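PDB 5JUF: transcriptional regulator, which probably activates transcription of competence genes as an RNPP-family quorum sensor, binding DNA once its signalling peptide is recognised. Local coordinates for residues F132-Y145 / V165-K177. Residues are numbered along the deposited sequence; the frame is centred on the assembly and turned at random.
With SO4 (sulfate ion), chain C; SO4 (sulfate ion), chain E.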
ATOM      1  N   PHE A 132       2.767  -1.376 -14.076  1.00 36.90           N
ATOM      2  CA  PHE A 132       3.812  -2.404 -14.064  1.00 43.06           C
ATOM      3  C   PHE A 132       5.165  -1.802 -14.442  1.00 40.09           C
ATOM      4  O   PHE A 132       5.902  -2.311 -15.289  1.00 42.58           O
ATOM      5  CB  PHE A 132       3.450  -3.577 -14.974  1.00 51.45           C
ATOM      6  CG  PHE A 132       4.172  -4.844 -14.632  1.00 59.28           C
ATOM      7  CD1 PHE A 132       3.912  -5.502 -13.437  1.00 61.71           C
ATOM      8  CD2 PHE A 132       5.115  -5.378 -15.500  1.00 65.34           C
ATOM      9  CE1 PHE A 132       4.576  -6.672 -13.114  1.00 63.81           C
ATOM     10  CE2 PHE A 132       5.786  -6.549 -15.186  1.00 67.42           C
ATOM     11  CZ  PHE A 132       5.515  -7.198 -13.992  1.00 68.37           C
ATOM     12  N   THR A 133       5.466  -0.672 -13.820  1.00 34.98           N
ATOM     13  CA  THR A 133       6.747  -0.016 -13.973  1.00 41.39           C
ATOM     14  C   THR A 133       7.724  -0.623 -12.979  1.00 40.82           C
ATOM     15  O   THR A 133       7.441  -0.658 -11.780  1.00 41.88           O
ATOM     16  CB  THR A 133       6.603   1.487 -13.739  1.00 40.20           C
ATOM     17  OG1 THR A 133       5.836   2.045 -14.808  1.00 44.54           O
ATOM     18  CG2 THR A 133       7.966   2.156 -13.678  1.00 43.73           C
ATOM     19  N   SER A 134       8.860  -1.108 -13.481  1.00 39.91           N
ATOM     20  CA  SER A 134       9.874  -1.693 -12.608  1.00 44.94           C
ATOM     21  C   SER A 134      10.328  -0.681 -11.566  1.00 41.19           C
ATOM     22  O   SER A 134      10.641   0.468 -11.892  1.00 39.64           O
ATOM     23  CB  SER A 134      11.071  -2.162 -13.426  1.00 47.20           C
ATOM     24  OG  SER A 134      10.661  -3.074 -14.429  1.00 66.09           O
ATOM     25  N   TRP A 135      10.376  -1.111 -10.304  1.00 36.13           N
ATOM     26  CA  TRP A 135      10.850  -0.204  -9.271  1.00 38.99           C
ATOM     27  C   TRP A 135      12.300   0.202  -9.511  1.00 39.47           C
ATOM     28  O   TRP A 135      12.717   1.278  -9.068  1.00 38.25           O
ATOM     29  CB  TRP A 135      10.682  -0.841  -7.884  1.00 31.01           C
ATOM     30  CG  TRP A 135      11.449  -2.109  -7.728  1.00 40.22           C
ATOM     31  CD1 TRP A 135      10.995  -3.379  -7.961  1.00 44.15           C
ATOM     32  CD2 TRP A 135      12.809  -2.237  -7.317  1.00 37.65           C
ATOM     33  NE1 TRP A 135      11.995  -4.286  -7.718  1.00 42.96           N
ATOM     34  CE2 TRP A 135      13.118  -3.612  -7.318  1.00 40.79           C
ATOM     35  CE3 TRP A 135      13.802  -1.321  -6.948  1.00 32.71           C
ATOM     36  CZ2 TRP A 135      14.372  -4.092  -6.971  1.00 41.70           C
ATOM     37  CZ3 TRP A 135      15.053  -1.805  -6.597  1.00 41.49           C
ATOM     38  CH2 TRP A 135      15.324  -3.177  -6.614  1.00 42.32           C
ATOM     39  N   GLU A 136      13.066  -0.626 -10.221  1.00 46.19           N
ATOM     40  CA  GLU A 136      14.453  -0.298 -10.532  1.00 53.71           C
ATOM     41  C   GLU A 136      14.582   0.897 -11.469  1.00 53.08           C
ATOM     42  O   GLU A 136      15.643   1.524 -11.507  1.00 56.13           O
ATOM     43  CB  GLU A 136      15.149  -1.515 -11.146  1.00 63.70           C
ATOM     44  CG  GLU A 136      15.541  -2.580 -10.136  1.00 73.79           C
ATOM     45  CD  GLU A 136      15.259  -3.990 -10.622  1.00 80.79           C
ATOM     46  OE1 GLU A 136      14.254  -4.185 -11.339  1.00 82.14           O
ATOM     47  OE2 GLU A 136      16.042  -4.901 -10.282  1.00 86.31           O
ATOM     48  N   GLU A 137      13.542   1.219 -12.231  1.00 50.81           N
ATOM     49  CA  GLU A 137      13.563   2.355 -13.140  1.00 51.35           C
ATOM     50  C   GLU A 137      13.012   3.626 -12.508  1.00 45.58           C
ATOM     51  O   GLU A 137      12.824   4.622 -13.214  1.00 44.62           O
ATOM     52  CB  GLU A 137      12.771   2.025 -14.407  1.00 58.74           C
ATOM     53  CG  GLU A 137      13.332   0.862 -15.193  1.00 72.31           C
ATOM     54  CD  GLU A 137      12.391   0.381 -16.280  1.00 83.12           C
ATOM     55  OE1 GLU A 137      11.163   0.611 -16.163  1.00 84.13           O
ATOM     56  OE2 GLU A 137      12.883  -0.231 -17.253  1.00 89.37           O
ATOM     57  N   SER A 138      12.759   3.620 -11.202  1.00 40.96           N
ATOM     58  CA  SER A 138      12.140   4.742 -10.499  1.00 41.25           C
ATOM     59  C   SER A 138      12.991   5.121  -9.283  1.00 35.35           C
ATOM     60  O   SER A 138      12.565   4.951  -8.136  1.00 33.74           O
ATOM     61  CB  SER A 138      10.711   4.369 -10.087  1.00 45.17           C
ATOM     62  OG  SER A 138       9.914   5.507  -9.821  1.00 52.59           O
ATOM     63  N   PRO A 139      14.188   5.678  -9.503  1.00 31.63           N
ATOM     64  CA  PRO A 139      15.141   5.795  -8.380  1.00 37.70           C
ATOM     65  C   PRO A 139      14.776   6.832  -7.325  1.00 33.91           C
ATOM     66  O   PRO A 139      15.074   6.623  -6.143  1.00 30.11           O
ATOM     67  CB  PRO A 139      16.471   6.128  -9.081  1.00 42.26           C
ATOM     68  CG  PRO A 139      16.100   6.630 -10.437  1.00 38.11           C
ATOM     69  CD  PRO A 139      14.815   5.963 -10.810  1.00 31.69           C
ATOM     70  N   LYS A 140      14.138   7.944  -7.691  1.00 32.86           N
ATOM     71  CA  LYS A 140      13.739   8.906  -6.669  1.00 34.87           C
ATOM     72  C   LYS A 140      12.607   8.355  -5.811  1.00 31.83           C
ATOM     73  O   LYS A 140      12.614   8.504  -4.581  1.00 29.56           O
ATOM     74  CB  LYS A 140      13.327  10.227  -7.314  1.00 43.25           C
ATOM     75  CG  LYS A 140      12.720  11.220  -6.334  1.00 54.95           C
ATOM     76  CD  LYS A 140      13.647  11.518  -5.151  1.00 58.03           C
ATOM     77  CE  LYS A 140      14.721  12.531  -5.520  1.00 63.93           C
ATOM     78  NZ  LYS A 140      15.547  12.926  -4.338  1.00 63.13           N
ATOM     79  N   VAL A 141      11.618   7.725  -6.446  1.00 29.21           N
ATOM     80  CA  VAL A 141      10.578   7.028  -5.693  1.00 25.35           C
ATOM     81  C   VAL A 141      11.199   5.971  -4.787  1.00 27.73           C
ATOM     82  O   VAL A 141      10.801   5.822  -3.624  1.00 27.72           O
ATOM     83  CB  VAL A 141       9.550   6.418  -6.666  1.00 28.09           C
ATOM     84  CG1 VAL A 141       8.590   5.472  -5.941  1.00 27.77           C
ATOM     85  CG2 VAL A 141       8.774   7.525  -7.367  1.00 34.28           C
ATOM     86  N   GLU A 142      12.193   5.230  -5.304  1.00 25.53           N
ATOM     87  CA  GLU A 142      12.808   4.162  -4.526  1.00 24.62           C
ATOM     88  C   GLU A 142      13.505   4.710  -3.281  1.00 28.42           C
ATOM     89  O   GLU A 142      13.387   4.144  -2.188  1.00 25.67           O
ATOM     90  CB  GLU A 142      13.799   3.385  -5.398  1.00 25.30           C
ATOM     91  CG  GLU A 142      14.343   2.147  -4.704  1.00 31.00           C
ATOM     92  CD  GLU A 142      13.267   1.070  -4.490  1.00 34.22           C
ATOM     93  OE1 GLU A 142      12.165   1.177  -5.077  1.00 33.70           O
ATOM     94  OE2 GLU A 142      13.529   0.112  -3.731  1.00 36.79           O
ATOM     95  N   GLU A 143      14.234   5.815  -3.419  1.00 29.43           N
ATOM     96  CA  GLU A 143      14.910   6.384  -2.255  1.00 30.16           C
ATOM     97  C   GLU A 143      13.912   6.767  -1.167  1.00 24.03           C
ATOM     98  O   GLU A 143      14.156   6.542   0.026  1.00 29.26           O
ATOM     99  CB  GLU A 143      15.735   7.595  -2.695  1.00 33.58           C
ATOM    100  CG  GLU A 143      16.332   8.412  -1.563  1.00 35.61           C
ATOM    101  CD  GLU A 143      17.001   9.691  -2.062  1.00 48.05           C
ATOM    102  OE1 GLU A 143      16.514  10.271  -3.059  1.00 48.61           O
ATOM    103  OE2 GLU A 143      18.004  10.115  -1.454  1.00 51.89           O
ATOM    104  N   ILE A 144      12.775   7.343  -1.558  1.00 23.36           N
ATOM    105  CA  ILE A 144      11.759   7.731  -0.588  1.00 29.35           C
ATOM    106  C   ILE A 144      11.080   6.502  -0.003  1.00 26.13           C
ATOM    107  O   ILE A 144      10.875   6.412   1.214  1.00 23.35           O
ATOM    108  CB  ILE A 144      10.747   8.685  -1.244  1.00 27.59           C
ATOM    109  CG1 ILE A 144      11.475   9.979  -1.655  1.00 32.77           C
ATOM    110  CG2 ILE A 144       9.553   8.939  -0.314  1.00 21.47           C
ATOM    111  CD1 ILE A 144      10.625  10.953  -2.442  1.00 41.24           C
ATOM    112  N   TYR A 145      10.712   5.546  -0.860  1.00 23.42           N
ATOM    113  CA  TYR A 145      10.168   4.279  -0.387  1.00 24.83           C
ATOM    114  C   TYR A 145      11.073   3.609   0.649  1.00 20.77           C
ATOM    115  O   TYR A 145      10.579   3.079   1.652  1.00 24.60           O
ATOM    116  CB  TYR A 145       9.936   3.354  -1.582  1.00 21.14           C
ATOM    117  CG  TYR A 145       9.865   1.908  -1.185  1.00 26.30           C
ATOM    118  CD1 TYR A 145       8.723   1.386  -0.589  1.00 28.21           C
ATOM    119  CD2 TYR A 145      10.942   1.055  -1.409  1.00 27.95           C
ATOM    120  CE1 TYR A 145       8.651   0.053  -0.229  1.00 28.88           C
ATOM    121  CE2 TYR A 145      10.887  -0.271  -1.043  1.00 29.88           C
ATOM    122  CZ  TYR A 145       9.731  -0.764  -0.447  1.00 30.26           C
ATOM    123  OH  TYR A 145       9.668  -2.090  -0.092  1.00 30.37           O
ATOM    124  N   VAL A 165       2.577   1.119   1.202  1.00 23.03           N
ATOM    125  CA  VAL A 165       4.025   0.879   1.244  1.00 22.34           C
ATOM    126  C   VAL A 165       4.294  -0.625   1.259  1.00 21.49           C
ATOM    127  O   VAL A 165       5.132  -1.132   0.505  1.00 22.67           O
ATOM    128  CB  VAL A 165       4.652   1.590   2.454  1.00 23.14           C
ATOM    129  CG1 VAL A 165       6.117   1.185   2.622  1.00 27.01           C
ATOM    130  CG2 VAL A 165       4.539   3.123   2.281  1.00 26.95           C
ATOM    131  N   ILE A 166       3.514  -1.367   2.046  1.00 22.94           N
ATOM    132  CA  ILE A 166       3.678  -2.819   2.116  1.00 28.89           C
ATOM    133  C   ILE A 166       3.361  -3.468   0.769  1.00 24.61           C
ATOM    134  O   ILE A 166       4.025  -4.430   0.352  1.00 25.55           O
ATOM    135  CB  ILE A 166       2.810  -3.378   3.260  1.00 24.42           C
ATOM    136  CG1 ILE A 166       3.472  -3.059   4.616  1.00 22.52           C
ATOM    137  CG2 ILE A 166       2.563  -4.898   3.104  1.00 26.35           C
ATOM    138  CD1 ILE A 166       2.584  -3.376   5.793  1.00 22.79           C
ATOM    139  N   ASP A 167       2.344  -2.956   0.066  1.00 23.77           N
ATOM    140  CA  ASP A 167       2.054  -3.437  -1.285  1.00 27.75           C
ATOM    141  C   ASP A 167       3.238  -3.207  -2.220  1.00 29.26           C
ATOM    142  O   ASP A 167       3.554  -4.064  -3.051  1.00 24.15           O
ATOM    143  CB  ASP A 167       0.792  -2.742  -1.819  1.00 27.06           C
ATOM    144  CG  ASP A 167       0.135  -3.484  -3.000  1.00 35.62           C
ATOM    145  OD1 ASP A 167       0.431  -4.669  -3.246  1.00 35.10           O
ATOM    146  OD2 ASP A 167      -0.720  -2.866  -3.663  1.00 38.10           O
ATOM    147  N   TYR A 168       3.922  -2.060  -2.094  1.00 22.11           N
ATOM    148  CA  TYR A 168       5.085  -1.824  -2.946  1.00 26.23           C
ATOM    149  C   TYR A 168       6.238  -2.760  -2.589  1.00 23.49           C
ATOM    150  O   TYR A 168       7.007  -3.159  -3.473  1.00 21.87           O
ATOM    151  CB  TYR A 168       5.524  -0.362  -2.840  1.00 22.90           C
ATOM    152  CG  TYR A 168       6.312   0.156  -4.022  1.00 25.83           C
ATOM    153  CD1 TYR A 168       5.836  -0.003  -5.313  1.00 27.74           C
ATOM    154  CD2 TYR A 168       7.506   0.839  -3.844  1.00 23.25           C
ATOM    155  CE1 TYR A 168       6.529   0.496  -6.410  1.00 29.73           C
ATOM    156  CE2 TYR A 168       8.224   1.353  -4.946  1.00 23.95           C
ATOM    157  CZ  TYR A 168       7.727   1.165  -6.227  1.00 23.06           C
ATOM    158  OH  TYR A 168       8.403   1.659  -7.331  1.00 26.52           O
ATOM    159  N   TYR A 169       6.364  -3.120  -1.306  1.00 26.63           N
ATOM    160  CA  TYR A 169       7.311  -4.156  -0.892  1.00 27.56           C
ATOM    161  C   TYR A 169       6.994  -5.498  -1.558  1.00 23.58           C
ATOM    162  O   TYR A 169       7.884  -6.151  -2.120  1.00 27.95           O
ATOM    163  CB  TYR A 169       7.302  -4.272   0.631  1.00 26.68           C
ATOM    164  CG  TYR A 169       7.818  -5.585   1.210  1.00 29.26           C
ATOM    165  CD1 TYR A 169       9.134  -5.997   1.012  1.00 28.43           C
ATOM    166  CD2 TYR A 169       6.988  -6.396   1.974  1.00 28.12           C
ATOM    167  CE1 TYR A 169       9.606  -7.189   1.557  1.00 25.64           C
ATOM    168  CE2 TYR A 169       7.459  -7.596   2.523  1.00 28.04           C
ATOM    169  CZ  TYR A 169       8.773  -7.976   2.307  1.00 28.48           C
ATOM    170  OH  TYR A 169       9.243  -9.149   2.853  1.00 29.82           O
ATOM    171  N   PHE A 170       5.724  -5.910  -1.548  1.00 26.47           N
ATOM    172  CA  PHE A 170       5.356  -7.144  -2.253  1.00 28.34           C
ATOM    173  C   PHE A 170       5.675  -7.049  -3.746  1.00 28.33           C
ATOM    174  O   PHE A 170       6.104  -8.034  -4.364  1.00 26.79           O
ATOM    175  CB  PHE A 170       3.871  -7.458  -2.040  1.00 25.03           C
ATOM    176  CG  PHE A 170       3.510  -7.776  -0.615  1.00 25.62           C
ATOM    177  CD1 PHE A 170       4.440  -8.352   0.240  1.00 27.13           C
ATOM    178  CD2 PHE A 170       2.246  -7.485  -0.126  1.00 26.47           C
ATOM    179  CE1 PHE A 170       4.111  -8.642   1.554  1.00 30.92           C
ATOM    180  CE2 PHE A 170       1.919  -7.775   1.192  1.00 24.96           C
ATOM    181  CZ  PHE A 170       2.847  -8.351   2.026  1.00 26.87           C
ATOM    182  N   PHE A 171       5.483  -5.860  -4.334  1.00 27.64           N
ATOM    183  CA  PHE A 171       5.863  -5.607  -5.726  1.00 27.79           C
ATOM    184  C   PHE A 171       7.356  -5.854  -5.953  1.00 31.12           C
ATOM    185  O   PHE A 171       7.748  -6.381  -7.002  1.00 29.38           O
ATOM    186  CB  PHE A 171       5.455  -4.167  -6.082  1.00 25.78           C
ATOM    187  CG  PHE A 171       5.564  -3.804  -7.556  1.00 31.33           C
ATOM    188  CD1 PHE A 171       4.710  -4.371  -8.501  1.00 33.18           C
ATOM    189  CD2 PHE A 171       6.456  -2.819  -7.973  1.00 30.20           C
ATOM    190  CE1 PHE A 171       4.787  -4.001  -9.838  1.00 36.70           C
ATOM    191  CE2 PHE A 171       6.533  -2.434  -9.312  1.00 35.60           C
ATOM    192  CZ  PHE A 171       5.702  -3.037 -10.246  1.00 36.13           C
ATOM    193  N   HIS A 172       8.210  -5.502  -4.978  1.00 29.44           N
ATOM    194  CA  HIS A 172       9.638  -5.825  -5.097  1.00 30.80           C
ATOM    195  C   HIS A 172       9.879  -7.334  -5.108  1.00 31.85           C
ATOM    196  O   HIS A 172      10.876  -7.802  -5.673  1.00 32.64           O
ATOM    197  CB  HIS A 172      10.452  -5.218  -3.944  1.00 26.83           C
ATOM    198  CG  HIS A 172      10.708  -3.745  -4.068  1.00 34.16           C
ATOM    199  ND1 HIS A 172       9.700  -2.806  -4.052  1.00 36.00           N
ATOM    200  CD2 HIS A 172      11.867  -3.051  -4.165  1.00 39.04           C
ATOM    201  CE1 HIS A 172      10.224  -1.597  -4.146  1.00 32.09           C
ATOM    202  NE2 HIS A 172      11.538  -1.718  -4.219  1.00 34.13           N
ATOM    203  N   LEU A 173       9.003  -8.107  -4.476  1.00 32.21           N
ATOM    204  CA  LEU A 173       9.209  -9.547  -4.358  1.00 33.67           C
ATOM    205  C   LEU A 173       8.660 -10.336  -5.540  1.00 36.13           C
ATOM    206  O   LEU A 173       8.926 -11.540  -5.632  1.00 33.36           O
ATOM    207  CB  LEU A 173       8.564 -10.075  -3.074  1.00 31.56           C
ATOM    208  CG  LEU A 173       9.065  -9.506  -1.748  1.00 36.63           C
ATOM    209  CD1 LEU A 173       8.446 -10.300  -0.598  1.00 35.43           C
ATOM    210  CD2 LEU A 173      10.580  -9.516  -1.672  1.00 32.30           C
ATOM    211  N   TYR A 174       7.912  -9.691  -6.433  1.00 40.99           N
ATOM    212  CA  TYR A 174       7.272 -10.369  -7.557  1.00 37.72           C
ATOM    213  C   TYR A 174       8.295 -11.113  -8.412  1.00 39.89           C
ATOM    214  O   TYR A 174       9.267 -10.525  -8.893  1.00 37.05           O
ATOM    215  CB  TYR A 174       6.523  -9.337  -8.395  1.00 41.74           C
ATOM    216  CG  TYR A 174       5.785  -9.903  -9.585  1.00 48.13           C
ATOM    217  CD1 TYR A 174       4.508 -10.418  -9.445  1.00 50.32           C
ATOM    218  CD2 TYR A 174       6.364  -9.908 -10.850  1.00 55.40           C
ATOM    219  CE1 TYR A 174       3.827 -10.928 -10.526  1.00 58.07           C
ATOM    220  CE2 TYR A 174       5.688 -10.418 -11.940  1.00 57.88           C
ATOM    221  CZ  TYR A 174       4.419 -10.927 -11.769  1.00 60.06           C
ATOM    222  OH  TYR A 174       3.732 -11.440 -12.837  1.00 65.47           O
ATOM    223  N   GLY A 175       8.081 -12.417  -8.594  1.00 39.20           N
ATOM    224  CA  GLY A 175       8.967 -13.219  -9.412  1.00 38.60           C
ATOM    225  C   GLY A 175      10.378 -13.383  -8.893  1.00 45.14           C
ATOM    226  O   GLY A 175      11.242 -13.861  -9.636  1.00 46.41           O
ATOM    227  N   ARG A 176      10.650 -13.026  -7.640  1.00 43.54           N
ATOM    228  CA  ARG A 176      12.012 -13.038  -7.110  1.00 47.26           C
ATOM    229  C   ARG A 176      12.272 -14.316  -6.315  1.00 49.91           C
ATOM    230  O   ARG A 176      11.650 -14.540  -5.269  1.00 43.21           O
ATOM    231  CB  ARG A 176      12.269 -11.807  -6.241  1.00 43.06           C
ATOM    232  CG  ARG A 176      12.532 -10.533  -7.034  1.00 49.16           C
ATOM    233  CD  ARG A 176      13.790 -10.662  -7.876  1.00 67.34           C
ATOM    234  NE  ARG A 176      14.296  -9.375  -8.344  1.00 77.06           N
ATOM    235  CZ  ARG A 176      15.117  -8.598  -7.645  1.00 83.28           C
ATOM    236  NH1 ARG A 176      15.519  -8.969  -6.438  1.00 85.52           N
ATOM    237  NH2 ARG A 176      15.532  -7.445  -8.152  1.00 86.43           N
ATOM    238  N   LYS A 177      13.217 -15.136  -6.800  1.00 45.55           N
ATOM    239  CA  LYS A 177      13.566 -16.375  -6.108  1.00 48.41           C
ATOM    240  C   LYS A 177      14.234 -16.097  -4.768  1.00 50.69           C
ATOM    241  O   LYS A 177      14.033 -16.842  -3.802  1.00 57.54           O
ATOM    242  CB  LYS A 177      14.498 -17.227  -6.972  1.00 54.18           C
ATOM    243  CG  LYS A 177      14.127 -17.323  -8.439  1.00 57.25           C
ATOM    244  CD  LYS A 177      15.296 -17.906  -9.228  1.00 69.38           C
ATOM    245  CE  LYS A 177      15.046 -17.885 -10.727  1.00 73.62           C
ATOM    246  NZ  LYS A 177      16.190 -18.482 -11.472  1.00 74.08           N
TER
HETATM  247  S   SO4 C 402      11.712   8.366 -10.509  1.00 61.78           S
HETATM  248  O1  SO4 C 402      11.489   7.612 -11.740  1.00 61.69           O
HETATM  249  O2  SO4 C 402      11.330   7.559  -9.352  1.00 59.59           O
HETATM  250  O3  SO4 C 402      13.130   8.724 -10.424  1.00 61.37           O
HETATM  251  O4  SO4 C 402      10.895   9.580 -10.522  1.00 64.18           O
HETATM  252  S   SO4 E 404      16.261 -13.635  -8.226  1.00 83.27           S
HETATM  253  O1  SO4 E 404      16.387 -14.703  -9.213  1.00 86.01           O
HETATM  254  O2  SO4 E 404      14.902 -13.642  -7.728  1.00 89.94           O
HETATM  255  O3  SO4 E 404      16.569 -12.348  -8.843  1.00 84.21           O
HETATM  256  O4  SO4 E 404      17.162 -13.859  -7.103  1.00 82.94           O
HETATM  257  O   HOH W   1      10.856   2.703  -6.813  1.00 26.27           O
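His-172 lies between two aromatic rings. The five-membered ring of Trp-135 stacks face to face on it, centroids 3.7 Å apart, with Trp-135 CD2 over the NE2-CD2 bond of His-172. On the opposite face the Tyr-145 ring runs nearly parallel but is slid aside, so the two barely overlap. Trp-135 has CG between its backbone N and carbonyl carbon (chi1 61°), which turns the indole across the imidazole. Separately, Trp-135 CB lies 3.4 Å from Tyr-168 OH. The Tyr-168 ring in turn drives its edge into the face of Tyr-145, a T-shaped (edge-to-face) pair with Tyr-168 CD2 to Tyr-145 CD1 3.5 Å and planes at 85°.

Polar bonds fix the imidazole at both nitrogens. NE2 donates to the syn lone pair of Glu-142 OE2, 2.7 Å and close to the ring plane, while ND1 donates to Tyr-168 O at 2.8 Å, an oxygen that also takes the backbone N-H of His-172 from its other face. A negative carboxylate here would probably favour a protonated imidazole. Water 1 links Glu-142 OE1, Ser-138 O and Tyr-168 OH, the last also bonded to Asn-128.

This cluster joins helices 139-152 and 160-173 inside the all-helical tetratricopeptide-type domain of ComR, their short segments crossing at -119°.

The outer end is more exposed to solvent. Phe-132, just past helix 117-130 in a Schellman motif, turns its edge to the face of Tyr-174, and Thr-133 O sits 3.2 Å from Phe-171 CE2 at the ring edge. Arg-176 NH2 forms a salt bridge with OE2 of the poorly ordered Glu-136, 3.4 Å, its hydrogen bond weak, beside the indole edge.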